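Local coordinates for five-membered-cyclitol-phosphate synthase (Streptomyces citricolor, PDB 6K96), which belongs to the myo-inositol-1-phosphate synthase family and binds nicotinamide-adenine-dinucleotide and a sodium ion beside a Rossmann-like parallel sheet, at residues 10-15 with 74-79; 16-21 with 295-300; 153-158 with 301-306; 217-222 with 290-295. All blocks are in the same frame, centred on the assembly; numbering follows the deposited sequence.

Contact 1. Residues 10-15 with 74-79; sequences AGVGNN and DAVLAE. With NA (sodium ion), chain H; NAD (nicotinamide-adenine-dinucleotide), chain G.
Val12 meets Val76 by one methyl from each side, CG1 of Val12 lying 3.4 Å from CG1 of Val76, and the two side chains cross at a slant. In Val12 the touching methyl stands anti to the backbone N (chi1 -170°), which sends it out toward Val76 and also to within 4.3 Å of the carbonyl carbon of Ala75. The cofactor lies against the turn that carries Val12. Gly13 has no side chain, and its CA sits 3.1 Å from NAD O5B. Gly13 is the N-cap of helix 14-31, whose first amides grip the diphosphate: Asn14 N donates to NAD O2A at 2.8 Å, and Asn15 N to NAD O1N at 2.8 Å, both nearly straight. The start of the helix would probably stabilise the phosphate charge. Asn15 OD1 binds the sodium ion at 2.4 Å, and the cofactor oxygens O2N and O7N bind the same ion. A second shell sets the turn: Asp62 accepts from Val12 N and also bonds the cofactor, while Lys67 and Asn81 reach Val12 O. The GVG sequence matches the glycine-rich turn of Rossmann-type dinucleotide-binding folds. It links strand 5-10 to helix 14-31, and Val76, in segment 74-79, packs on Ile16 and Phe20 of that same helix.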
# COMPACT_ATOMS: atom_id res chain seq x y z
N ALA B 10 9.95 37.43 -4.37
CA ALA B 10 8.94 37.96 -3.44
C ALA B 10 8.46 36.73 -2.68
O ALA B 10 7.75 35.93 -3.26
CB ALA B 10 7.85 38.70 -4.19
N GLY B 11 8.94 36.57 -1.46
CA GLY B 11 8.65 35.42 -0.57
C GLY B 11 9.80 34.43 -0.58
O GLY B 11 10.02 33.78 -1.61
N VAL B 12 10.49 34.29 0.55
CA VAL B 12 11.63 33.36 0.73
C VAL B 12 11.16 32.13 1.50
O VAL B 12 11.54 31.96 2.66
CB VAL B 12 12.80 34.06 1.42
CG1 VAL B 12 14.05 33.18 1.38
CG2 VAL B 12 13.00 35.42 0.78
N GLY B 13 10.36 31.32 0.82
CA GLY B 13 9.76 30.10 1.39
C GLY B 13 10.51 28.82 1.05
O GLY B 13 11.70 28.83 0.68
N ASN B 14 9.82 27.72 1.31
CA ASN B 14 10.27 26.36 0.92
C ASN B 14 10.68 26.38 -0.56
O ASN B 14 11.78 25.91 -0.84
CB ASN B 14 9.23 25.34 1.34
CG ASN B 14 9.29 25.10 2.82
OD1 ASN B 14 10.34 25.32 3.42
ND2 ASN B 14 8.21 24.63 3.41
N ASN B 15 9.90 27.02 -1.44
CA ASN B 15 10.17 26.99 -2.90
C ASN B 15 11.58 27.55 -3.21
O ASN B 15 12.27 27.05 -4.17
CB ASN B 15 9.05 27.67 -3.68
CG ASN B 15 7.71 26.96 -3.67
OD1 ASN B 15 7.52 25.94 -2.99
ND2 ASN B 15 6.74 27.50 -4.42
N ASP B 74 21.12 32.73 4.83
CA ASP B 74 20.66 32.28 6.17
C ASP B 74 19.13 32.25 6.22
O ASP B 74 18.57 31.27 6.78
CB ASP B 74 21.22 33.16 7.29
CG ASP B 74 22.72 33.00 7.53
OD1 ASP B 74 23.22 31.83 7.60
OD2 ASP B 74 23.39 34.06 7.69
N ALA B 75 18.51 33.29 5.65
CA ALA B 75 17.05 33.50 5.50
C ALA B 75 16.36 32.30 4.84
O ALA B 75 15.23 31.95 5.30
CB ALA B 75 16.79 34.77 4.69
N VAL B 76 16.94 31.74 3.77
CA VAL B 76 16.33 30.61 2.99
C VAL B 76 16.22 29.40 3.91
O VAL B 76 15.22 28.67 3.79
CB VAL B 76 17.06 30.26 1.68
CG1 VAL B 76 16.73 31.20 0.54
CG2 VAL B 76 18.56 30.18 1.88
N LEU B 77 17.17 29.20 4.82
CA LEU B 77 17.15 27.99 5.68
C LEU B 77 16.36 28.30 6.94
O LEU B 77 16.03 27.34 7.65
CB LEU B 77 18.58 27.54 6.00
CG LEU B 77 19.51 27.57 4.80
CD1 LEU B 77 20.94 27.23 5.20
CD2 LEU B 77 19.01 26.63 3.71
N ALA B 78 16.03 29.56 7.16
CA ALA B 78 15.49 30.07 8.43
C ALA B 78 14.06 29.60 8.63
O ALA B 78 13.24 29.62 7.68
CB ALA B 78 15.59 31.58 8.47
N GLU B 79 13.78 29.21 9.87
CA GLU B 79 12.43 28.88 10.38
C GLU B 79 11.40 29.86 9.83
O GLU B 79 11.70 31.04 9.73
CB GLU B 79 12.48 28.98 11.90
CG GLU B 79 11.37 28.20 12.55
CD GLU B 79 11.74 26.74 12.72
OE1 GLU B 79 12.97 26.46 12.83
OE2 GLU B 79 10.80 25.90 12.73
NA NA H . 6.18 24.60 -1.49
PA NAD G . 6.10 29.24 1.87
O1A NAD G . 4.98 29.37 2.84
O2A NAD G . 7.20 28.30 2.27
O5B NAD G . 6.70 30.61 1.37
C5B NAD G . 5.87 31.77 1.65
C4B NAD G . 6.77 32.94 1.99
O4B NAD G . 6.12 34.23 1.75
C3B NAD G . 7.18 32.96 3.46
O3B NAD G . 8.57 33.27 3.54
C2B NAD G . 6.35 34.12 4.01
O2B NAD G . 6.97 34.46 5.22
C1B NAD G . 6.49 35.08 2.83
N9A NAD G . 5.62 36.24 2.79
C8A NAD G . 4.36 36.28 3.34
N7A NAD G . 3.73 37.40 3.10
C5A NAD G . 4.60 38.14 2.30
C6A NAD G . 4.49 39.42 1.72
N6A NAD G . 3.39 40.16 1.84
N1A NAD G . 5.51 39.86 0.94
C2A NAD G . 6.60 39.07 0.84
N3A NAD G . 6.82 37.86 1.37
C4A NAD G . 5.77 37.43 2.09
O3 NAD G . 5.48 28.72 0.51
PN NAD G . 6.13 27.77 -0.62
O1N NAD G . 7.43 28.37 -1.01
O2N NAD G . 5.98 26.39 -0.04
O5D NAD G . 5.08 27.98 -1.82
C5D NAD G . 4.92 29.36 -2.35
C4D NAD G . 3.68 29.43 -3.19
O4D NAD G . 3.78 28.58 -4.36
C3D NAD G . 2.42 28.99 -2.43
O3D NAD G . 1.36 29.82 -2.86
C2D NAD G . 2.14 27.61 -3.02
O2D NAD G . 0.78 27.20 -3.06
C1D NAD G . 2.57 27.82 -4.47
N1N NAD G . 2.75 26.49 -5.14
C2N NAD G . 3.55 25.49 -4.49
C3N NAD G . 3.60 24.19 -4.96
C7N NAD G . 4.51 23.20 -4.25
O7N NAD G . 5.26 23.59 -3.37
N7N NAD G . 4.44 21.92 -4.61
C4N NAD G . 2.80 23.87 -6.07
C5N NAD G . 2.17 24.88 -6.78
C6N NAD G . 2.08 26.16 -6.26

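Contact 2. Residues 16-21 with 295-300; sequences ISALFQ and NAAGVI. With NAD (nicotinamide-adenine-dinucleotide), chain G.
Ala18 and Ala297 point their beta carbons at each other across two crossing helices, with Ala18 CB 4.0 Å from Ala297 CB. Leu19 lies alongside this pair. Its CG is anti to the backbone N (chi1 -172°), which swings the CD1 branch over to the other helix, where CD1 touches Ala297 CB and Ile300 CG2, each at 4.3 Å. The Ala297 methyl thus fits between Ala18 and Leu19, and it also comes 4.0 Å from Leu19 N. The short helix axes come within 8.6 Å, crossing at -57°, with alanine methyls at the crossing. On the far flank of the first helix the Gln21 amide donates through NE2, in its own plane, to Ser17 OG at 3.1 Å; NE2 also donates to the carbonyl of Pro84, and OE1 accepts from Leu86 N. Trp277 of a second subunit packs on Leu19 and Ala297, and its indole nitrogen bonds the carbonyl of Ala18. Next to Ala297 in the same helix, Ala296 CB lies 3.7 Å from NAD O7N, a contact with the carboxamide end of the cofactor. The pair joins the helix after the glycine-rich turn of a Rossmann-type domain to the long helix 292-313, which closes the nicotinamide side of the pocket.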
# COMPACT_ATOMS: atom_id res chain seq x y z
N ILE B 16 12.03 28.56 -2.49
CA ILE B 16 13.31 29.28 -2.79
C ILE B 16 14.43 28.55 -2.06
O ILE B 16 15.55 28.56 -2.55
CB ILE B 16 13.27 30.75 -2.37
CG1 ILE B 16 12.05 31.49 -2.90
CG2 ILE B 16 14.58 31.43 -2.77
CD1 ILE B 16 11.95 31.45 -4.40
N SER B 17 14.15 27.93 -0.93
CA SER B 17 15.12 27.01 -0.26
C SER B 17 15.50 25.95 -1.26
O SER B 17 16.69 25.77 -1.48
CB SER B 17 14.57 26.39 0.97
OG SER B 17 15.48 25.45 1.49
N ALA B 18 14.49 25.36 -1.90
CA ALA B 18 14.60 24.30 -2.91
C ALA B 18 15.34 24.81 -4.14
O ALA B 18 16.24 24.12 -4.60
CB ALA B 18 13.25 23.76 -3.24
N LEU B 19 15.03 26.00 -4.63
CA LEU B 19 15.62 26.52 -5.88
C LEU B 19 17.10 26.86 -5.69
O LEU B 19 17.90 26.61 -6.62
CB LEU B 19 14.85 27.77 -6.33
CG LEU B 19 15.25 28.26 -7.71
CD1 LEU B 19 14.68 27.36 -8.77
CD2 LEU B 19 14.79 29.67 -7.91
N PHE B 20 17.40 27.50 -4.57
CA PHE B 20 18.75 28.03 -4.23
C PHE B 20 19.68 26.85 -3.95
O PHE B 20 20.68 26.74 -4.64
CB PHE B 20 18.71 28.92 -3.00
CG PHE B 20 20.05 29.50 -2.64
CD1 PHE B 20 20.80 30.20 -3.59
CD2 PHE B 20 20.55 29.35 -1.36
CE1 PHE B 20 22.01 30.77 -3.25
CE2 PHE B 20 21.76 29.94 -1.02
CZ PHE B 20 22.48 30.66 -1.96
N GLN B 21 19.34 26.01 -2.98
CA GLN B 21 20.11 24.78 -2.69
C GLN B 21 20.15 23.90 -3.94
O GLN B 21 21.19 23.31 -4.21
CB GLN B 21 19.48 23.98 -1.56
CG GLN B 21 19.54 24.71 -0.25
CD GLN B 21 19.34 23.76 0.90
OE1 GLN B 21 20.26 23.01 1.23
NE2 GLN B 21 18.15 23.80 1.49
N ASN B 295 8.77 19.80 -6.12
CA ASN B 295 7.72 19.76 -7.16
C ASN B 295 7.51 21.17 -7.65
O ASN B 295 7.01 21.30 -8.74
CB ASN B 295 6.41 19.17 -6.67
CG ASN B 295 6.13 17.74 -7.08
OD1 ASN B 295 6.88 17.15 -7.85
ND2 ASN B 295 5.04 17.17 -6.58
N ALA B 296 7.82 22.20 -6.86
CA ALA B 296 7.73 23.62 -7.28
C ALA B 296 8.97 23.91 -8.09
O ALA B 296 8.84 24.32 -9.20
CB ALA B 296 7.67 24.53 -6.08
N ALA B 297 10.15 23.69 -7.53
CA ALA B 297 11.44 24.18 -8.11
C ALA B 297 11.71 23.46 -9.45
O ALA B 297 12.12 24.10 -10.41
CB ALA B 297 12.59 24.02 -7.16
N GLY B 298 11.35 22.20 -9.54
CA GLY B 298 11.39 21.46 -10.82
C GLY B 298 10.63 22.13 -11.94
O GLY B 298 10.89 21.79 -13.10
N VAL B 299 9.71 23.05 -11.62
CA VAL B 299 8.91 23.76 -12.66
C VAL B 299 9.32 25.24 -12.68
O VAL B 299 9.41 25.82 -13.76
CB VAL B 299 7.42 23.48 -12.41
CG1 VAL B 299 6.54 24.65 -12.79
CG2 VAL B 299 6.99 22.19 -13.09
N ILE B 300 9.65 25.81 -11.54
CA ILE B 300 10.12 27.20 -11.46
C ILE B 300 11.34 27.29 -12.38
O ILE B 300 11.34 28.12 -13.29
CB ILE B 300 10.37 27.64 -10.01
CG1 ILE B 300 9.05 27.60 -9.23
CG2 ILE B 300 10.95 29.04 -9.95
CD1 ILE B 300 9.20 27.83 -7.73
PA NAD G . 6.10 29.24 1.87
O1A NAD G . 4.98 29.37 2.84
O2A NAD G . 7.20 28.30 2.27
O5B NAD G . 6.70 30.61 1.37
C5B NAD G . 5.87 31.77 1.65
C4B NAD G . 6.77 32.94 1.99
O4B NAD G . 6.12 34.23 1.75
C3B NAD G . 7.18 32.96 3.46
O3B NAD G . 8.57 33.27 3.54
C2B NAD G . 6.35 34.12 4.01
O2B NAD G . 6.97 34.46 5.22
C1B NAD G . 6.49 35.08 2.83
N9A NAD G . 5.62 36.24 2.79
C8A NAD G . 4.36 36.28 3.34
N7A NAD G . 3.73 37.40 3.10
C5A NAD G . 4.60 38.14 2.30
C6A NAD G . 4.49 39.42 1.72
N6A NAD G . 3.39 40.16 1.84
N1A NAD G . 5.51 39.86 0.94
C2A NAD G . 6.60 39.07 0.84
N3A NAD G . 6.82 37.86 1.37
C4A NAD G . 5.77 37.43 2.09
O3 NAD G . 5.48 28.72 0.51
PN NAD G . 6.13 27.77 -0.62
O1N NAD G . 7.43 28.37 -1.01
O2N NAD G . 5.98 26.39 -0.04
O5D NAD G . 5.08 27.98 -1.82
C5D NAD G . 4.92 29.36 -2.35
C4D NAD G . 3.68 29.43 -3.19
O4D NAD G . 3.78 28.58 -4.36
C3D NAD G . 2.42 28.99 -2.43
O3D NAD G . 1.36 29.82 -2.86
C2D NAD G . 2.14 27.61 -3.02
O2D NAD G . 0.78 27.20 -3.06
C1D NAD G . 2.57 27.82 -4.47
N1N NAD G . 2.75 26.49 -5.14
C2N NAD G . 3.55 25.49 -4.49
C3N NAD G . 3.60 24.19 -4.96
C7N NAD G . 4.51 23.20 -4.25
O7N NAD G . 5.26 23.59 -3.37
N7N NAD G . 4.44 21.92 -4.61
C4N NAD G . 2.80 23.87 -6.07
C5N NAD G . 2.17 24.88 -6.78
C6N NAD G . 2.08 26.16 -6.26

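Contact 3. Residues 153-158 with 301-306; sequences AFVNCT and IDLIRI. With NAD (nicotinamide-adenine-dinucleotide), chain G.
Val155 turns CG1 anti to its own nitrogen (chi1 172°) and CG2 anti to its carbonyl carbon, which sets CG1 against Leu303 and CG2 against Ile304. Leu303 answers with CG anti to the carbonyl carbon (chi1 -64°). The two side chains then slant past one another, Val155 CG1 lying 4.1 Å from Leu303 CB and 4.2 Å from Leu303 CD1. The other prong, Val155 CG2, rests 4.4 Å from Ile304 CA and 4.5 Å from Ile304 CG2, while the rest of the Ile304 chain leads away. Past the strand end the chain bends in an Asx turn: Thr158 N donates to Asn156 OD1 at 2.8 Å, reaching it from above the carbonyl plane, 57° out. Asp182 OD1 accepts from the side-chain ND2 of Asn156. The turn brings Cys157 and Thr158 up to the cofactor, with Cys157 O 3.5 Å from NAD C6N and Thr158 CG2 3.8 Å from NAD O3D. On the helix, Asp302 forms a salt bridge with Arg44, and Arg305 bonds the backbone carbonyls of Arg44 and Ile50. Leu129 and Ile180, from the strands flanking 153-156, also pack against Val155. The segments therefore meet through dispersion and burial of aliphatic carbon, while their polar groups find partners away from this interface, as expected where a helix covers a parallel sheet.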
# COMPACT_ATOMS: atom_id res chain seq x y z
N ALA B 153 10.68 41.19 -15.75
CA ALA B 153 9.78 40.03 -16.04
C ALA B 153 9.14 39.53 -14.73
O ALA B 153 9.83 39.52 -13.68
CB ALA B 153 10.53 38.92 -16.76
N PHE B 154 7.87 39.10 -14.77
CA PHE B 154 7.13 38.60 -13.59
C PHE B 154 6.70 37.14 -13.77
O PHE B 154 6.07 36.81 -14.80
CB PHE B 154 5.85 39.41 -13.40
CG PHE B 154 5.23 39.25 -12.04
CD1 PHE B 154 5.81 39.83 -10.93
CD2 PHE B 154 4.04 38.56 -11.88
CE1 PHE B 154 5.21 39.74 -9.69
CE2 PHE B 154 3.47 38.43 -10.62
CZ PHE B 154 4.04 39.03 -9.53
N VAL B 155 6.90 36.32 -12.74
CA VAL B 155 6.46 34.89 -12.71
C VAL B 155 5.50 34.67 -11.54
O VAL B 155 5.95 34.75 -10.41
CB VAL B 155 7.66 33.92 -12.61
CG1 VAL B 155 7.20 32.48 -12.38
CG2 VAL B 155 8.57 33.99 -13.82
N ASN B 156 4.26 34.27 -11.83
CA ASN B 156 3.24 33.96 -10.80
C ASN B 156 3.16 32.45 -10.50
O ASN B 156 2.46 31.71 -11.26
CB ASN B 156 1.88 34.50 -11.23
CG ASN B 156 0.85 34.28 -10.16
OD1 ASN B 156 1.21 34.02 -9.03
ND2 ASN B 156 -0.41 34.44 -10.48
N CYS B 157 3.73 32.01 -9.36
CA CYS B 157 3.53 30.62 -8.83
C CYS B 157 2.10 30.33 -8.36
O CYS B 157 1.81 29.07 -8.22
CB CYS B 157 4.31 30.33 -7.56
SG CYS B 157 6.07 30.44 -7.81
N THR B 158 1.32 31.36 -8.03
CA THR B 158 0.09 31.21 -7.19
C THR B 158 -1.15 31.20 -8.07
O THR B 158 -1.04 31.57 -9.24
CB THR B 158 -0.06 32.33 -6.14
OG1 THR B 158 -0.57 33.51 -6.75
CG2 THR B 158 1.24 32.64 -5.45
N ILE B 301 12.32 26.41 -12.25
CA ILE B 301 13.56 26.52 -13.08
C ILE B 301 13.23 26.62 -14.58
O ILE B 301 13.99 27.25 -15.26
CB ILE B 301 14.51 25.35 -12.82
CG1 ILE B 301 15.92 25.71 -13.29
CG2 ILE B 301 13.96 24.08 -13.47
CD1 ILE B 301 16.44 26.96 -12.69
N ASP B 302 12.18 25.97 -15.06
CA ASP B 302 11.62 26.11 -16.43
C ASP B 302 11.13 27.57 -16.60
O ASP B 302 11.73 28.30 -17.37
CB ASP B 302 10.51 25.07 -16.61
CG ASP B 302 10.91 23.82 -17.38
OD1 ASP B 302 10.88 23.90 -18.60
OD2 ASP B 302 11.24 22.77 -16.76
N LEU B 303 10.12 28.00 -15.82
CA LEU B 303 9.44 29.31 -15.99
C LEU B 303 10.45 30.47 -15.86
O LEU B 303 10.35 31.40 -16.66
CB LEU B 303 8.32 29.46 -14.95
CG LEU B 303 7.16 28.47 -15.07
CD1 LEU B 303 6.11 28.80 -14.05
CD2 LEU B 303 6.56 28.48 -16.46
N ILE B 304 11.35 30.47 -14.88
CA ILE B 304 12.25 31.65 -14.69
C ILE B 304 13.18 31.76 -15.90
O ILE B 304 13.58 32.89 -16.23
CB ILE B 304 13.06 31.65 -13.39
CG1 ILE B 304 13.91 30.39 -13.25
CG2 ILE B 304 12.16 31.91 -12.20
CD1 ILE B 304 14.63 30.31 -11.94
N ARG B 305 13.55 30.64 -16.52
CA ARG B 305 14.45 30.70 -17.69
C ARG B 305 13.59 31.10 -18.89
O ARG B 305 14.14 31.81 -19.79
CB ARG B 305 15.17 29.38 -17.96
CG ARG B 305 16.33 29.05 -17.03
CD ARG B 305 16.29 27.59 -16.59
NE ARG B 305 16.83 26.57 -17.47
CZ ARG B 305 16.43 25.29 -17.53
NH1 ARG B 305 15.46 24.81 -16.78
NH2 ARG B 305 17.01 24.46 -18.35
N ILE B 306 12.32 30.67 -18.94
CA ILE B 306 11.45 31.06 -20.08
C ILE B 306 11.35 32.58 -20.03
O ILE B 306 11.53 33.22 -21.08
CB ILE B 306 10.08 30.38 -20.06
CG1 ILE B 306 10.17 28.86 -20.13
CG2 ILE B 306 9.27 30.89 -21.23
CD1 ILE B 306 8.87 28.18 -19.73
PA NAD G . 6.10 29.24 1.87
O1A NAD G . 4.98 29.37 2.84
O2A NAD G . 7.20 28.30 2.27
O5B NAD G . 6.70 30.61 1.37
C5B NAD G . 5.87 31.77 1.65
C4B NAD G . 6.77 32.94 1.99
O4B NAD G . 6.12 34.23 1.75
C3B NAD G . 7.18 32.96 3.46
O3B NAD G . 8.57 33.27 3.54
C2B NAD G . 6.35 34.12 4.01
O2B NAD G . 6.97 34.46 5.22
C1B NAD G . 6.49 35.08 2.83
N9A NAD G . 5.62 36.24 2.79
C8A NAD G . 4.36 36.28 3.34
N7A NAD G . 3.73 37.40 3.10
C5A NAD G . 4.60 38.14 2.30
C6A NAD G . 4.49 39.42 1.72
N6A NAD G . 3.39 40.16 1.84
N1A NAD G . 5.51 39.86 0.94
C2A NAD G . 6.60 39.07 0.84
N3A NAD G . 6.82 37.86 1.37
C4A NAD G . 5.77 37.43 2.09
O3 NAD G . 5.48 28.72 0.51
PN NAD G . 6.13 27.77 -0.62
O1N NAD G . 7.43 28.37 -1.01
O2N NAD G . 5.98 26.39 -0.04
O5D NAD G . 5.08 27.98 -1.82
C5D NAD G . 4.92 29.36 -2.35
C4D NAD G . 3.68 29.43 -3.19
O4D NAD G . 3.78 28.58 -4.36
C3D NAD G . 2.42 28.99 -2.43
O3D NAD G . 1.36 29.82 -2.86
C2D NAD G . 2.14 27.61 -3.02
O2D NAD G . 0.78 27.20 -3.06
C1D NAD G . 2.57 27.82 -4.47
N1N NAD G . 2.75 26.49 -5.14
C2N NAD G . 3.55 25.49 -4.49
C3N NAD G . 3.60 24.19 -4.96
C7N NAD G . 4.51 23.20 -4.25
O7N NAD G . 5.26 23.59 -3.37
N7N NAD G . 4.44 21.92 -4.61
C4N NAD G . 2.80 23.87 -6.07
C5N NAD G . 2.17 24.88 -6.78
C6N NAD G . 2.08 26.16 -6.26

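Contact 4. Residues 217-222 with 290-295; sequences GGNEDF and VQDSSN. With NA (sodium ion), chain H; NAD (nicotinamide-adenine-dinucleotide), chain G.
The amide of Asn219 and the carboxylate of Asp292 lie near each other, ND2 of Asn219 being 3.9 Å from OD2 of Asp292, with the side chains crossing at about a right angle and the two planes 36° apart. A water bridges them, donating to Asn219 OD1 at 2.9 Å and to Asp292 OD2. Asn219, the N-cap of helix 220-225, also accepts through OD1 from Phe222 N; one face of the Phe222 ring has Gly217 N 3.5 Å above its centre. Asp221 OD2 comes 4.1 Å from Asp292 OD2. Both aspartates hold the cofactor: Asp221 OD1 accepts from NAD O2D at 2.6 Å, and Asp292 O accepts from the carboxamide nitrogen, NAD N7N, at 2.9 Å, with a weak further bond from N7N to Asp292 OD1. Ser293 OG completes the sodium site at 2.5 Å, and Asp264 bonds that hydroxyl as well as Asn219 ND2, linking the two sides. The segments sit where the mixed sheet hands over to helices: strand 207-217 runs into helix 220-225, strand 281-291 into helix 292-313, and Asp264 precedes strand 265-275, which lies between those two strands in the sheet.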
# COMPACT_ATOMS: atom_id res chain seq x y z
N GLY B 217 0.51 16.84 4.57
CA GLY B 217 1.65 17.74 4.43
C GLY B 217 2.05 18.27 5.78
O GLY B 217 1.33 17.97 6.78
N GLY B 218 3.13 19.05 5.85
CA GLY B 218 3.64 19.58 7.12
C GLY B 218 4.41 20.87 6.98
O GLY B 218 5.18 21.13 7.85
N ASN B 219 4.17 21.65 5.93
CA ASN B 219 4.83 22.96 5.70
C ASN B 219 3.81 24.10 5.76
O ASN B 219 2.59 23.88 5.84
CB ASN B 219 5.60 23.02 4.37
CG ASN B 219 4.80 22.72 3.13
OD1 ASN B 219 3.58 22.81 3.13
ND2 ASN B 219 5.48 22.27 2.09
N GLU B 220 4.32 25.33 5.72
CA GLU B 220 3.51 26.55 5.79
C GLU B 220 2.55 26.53 4.60
O GLU B 220 1.36 26.88 4.84
CB GLU B 220 4.43 27.77 5.90
CG GLU B 220 4.02 28.74 7.02
CD GLU B 220 3.74 28.19 8.42
OE1 GLU B 220 4.52 27.32 8.90
OE2 GLU B 220 2.73 28.66 9.06
N ASP B 221 2.94 26.08 3.40
CA ASP B 221 2.00 26.11 2.23
C ASP B 221 0.77 25.30 2.63
O ASP B 221 -0.40 25.83 2.54
CB ASP B 221 2.61 25.67 0.89
CG ASP B 221 1.67 25.65 -0.32
OD1 ASP B 221 0.97 26.67 -0.50
OD2 ASP B 221 1.61 24.63 -1.10
N PHE B 222 0.98 24.08 3.11
CA PHE B 222 -0.13 23.15 3.38
C PHE B 222 -1.01 23.70 4.52
O PHE B 222 -2.23 23.60 4.42
CB PHE B 222 0.46 21.76 3.63
CG PHE B 222 -0.55 20.66 3.76
CD1 PHE B 222 -1.13 20.41 4.97
CD2 PHE B 222 -0.92 19.91 2.67
CE1 PHE B 222 -2.10 19.42 5.11
CE2 PHE B 222 -1.84 18.90 2.82
CZ PHE B 222 -2.46 18.68 4.02
N VAL B 290 6.50 12.71 -2.19
CA VAL B 290 7.39 13.67 -2.91
C VAL B 290 7.92 14.73 -1.95
O VAL B 290 7.35 14.91 -0.85
CB VAL B 290 6.61 14.30 -4.06
CG1 VAL B 290 6.11 13.25 -5.02
CG2 VAL B 290 5.46 15.16 -3.58
N GLN B 291 9.00 15.41 -2.32
CA GLN B 291 9.49 16.64 -1.63
C GLN B 291 8.70 17.81 -2.20
O GLN B 291 9.10 18.29 -3.26
CB GLN B 291 10.92 17.09 -1.97
CG GLN B 291 11.99 16.83 -0.95
CD GLN B 291 11.77 17.03 0.53
OE1 GLN B 291 12.42 16.33 1.27
NE2 GLN B 291 10.93 17.94 1.00
N ASP B 292 7.59 18.19 -1.57
CA ASP B 292 6.57 19.11 -2.18
C ASP B 292 7.27 20.29 -2.86
O ASP B 292 6.99 20.56 -4.02
CB ASP B 292 5.50 19.52 -1.16
CG ASP B 292 4.28 20.16 -1.79
OD1 ASP B 292 3.92 19.69 -2.87
OD2 ASP B 292 3.74 21.18 -1.21
N SER B 293 8.25 20.92 -2.23
CA SER B 293 8.87 22.14 -2.79
C SER B 293 9.91 21.84 -3.89
O SER B 293 10.32 22.83 -4.60
CB SER B 293 9.46 22.96 -1.70
OG SER B 293 8.43 23.57 -0.96
N SER B 294 10.33 20.59 -4.07
CA SER B 294 11.06 20.15 -5.29
C SER B 294 10.04 20.12 -6.42
O SER B 294 10.42 20.44 -7.56
CB SER B 294 11.77 18.79 -5.12
OG SER B 294 12.96 18.90 -4.33
N ASN B 295 8.77 19.80 -6.12
CA ASN B 295 7.72 19.76 -7.16
C ASN B 295 7.51 21.17 -7.65
O ASN B 295 7.01 21.30 -8.74
CB ASN B 295 6.41 19.17 -6.67
CG ASN B 295 6.13 17.74 -7.08
OD1 ASN B 295 6.88 17.15 -7.85
ND2 ASN B 295 5.04 17.17 -6.58
NA NA H . 6.18 24.60 -1.49
PA NAD G . 6.10 29.24 1.87
O1A NAD G . 4.98 29.37 2.84
O2A NAD G . 7.20 28.30 2.27
O5B NAD G . 6.70 30.61 1.37
C5B NAD G . 5.87 31.77 1.65
C4B NAD G . 6.77 32.94 1.99
O4B NAD G . 6.12 34.23 1.75
C3B NAD G . 7.18 32.96 3.46
O3B NAD G . 8.57 33.27 3.54
C2B NAD G . 6.35 34.12 4.01
O2B NAD G . 6.97 34.46 5.22
C1B NAD G . 6.49 35.08 2.83
N9A NAD G . 5.62 36.24 2.79
C8A NAD G . 4.36 36.28 3.34
N7A NAD G . 3.73 37.40 3.10
C5A NAD G . 4.60 38.14 2.30
C6A NAD G . 4.49 39.42 1.72
N6A NAD G . 3.39 40.16 1.84
N1A NAD G . 5.51 39.86 0.94
C2A NAD G . 6.60 39.07 0.84
N3A NAD G . 6.82 37.86 1.37
C4A NAD G . 5.77 37.43 2.09
O3 NAD G . 5.48 28.72 0.51
PN NAD G . 6.13 27.77 -0.62
O1N NAD G . 7.43 28.37 -1.01
O2N NAD G . 5.98 26.39 -0.04
O5D NAD G . 5.08 27.98 -1.82
C5D NAD G . 4.92 29.36 -2.35
C4D NAD G . 3.68 29.43 -3.19
O4D NAD G . 3.78 28.58 -4.36
C3D NAD G . 2.42 28.99 -2.43
O3D NAD G . 1.36 29.82 -2.86
C2D NAD G . 2.14 27.61 -3.02
O2D NAD G . 0.78 27.20 -3.06
C1D NAD G . 2.57 27.82 -4.47
N1N NAD G . 2.75 26.49 -5.14
C2N NAD G . 3.55 25.49 -4.49
C3N NAD G . 3.60 24.19 -4.96
C7N NAD G . 4.51 23.20 -4.25
O7N NAD G . 5.26 23.59 -3.37
N7N NAD G . 4.44 21.92 -4.61
C4N NAD G . 2.80 23.87 -6.07
C5N NAD G . 2.17 24.88 -6.78
C6N NAD G . 2.08 26.16 -6.26
O HOH W 1 2.97 20.73 1.15

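From the N terminus, contact 1 closes the first loop, from the glycine-rich turn after strand 5-10 to residues 74-79. It is complete before contacts 3 and 4 open. Contact 2 starts in the same helix, 14-31, but runs on to residues 295-300, so it crosses contact 1 and also contact 3, which joins strand 153-156 to residues 301-306. Contact 4 nests inside both of these longer loops and shares Asn295 with contact 2. Helix 292-313 serves contacts 2, 3 and 4, tying the parallel sheet to the mixed sheet. Contacts 1 and 4 meet at the sodium ion, and all four touch the cofactor.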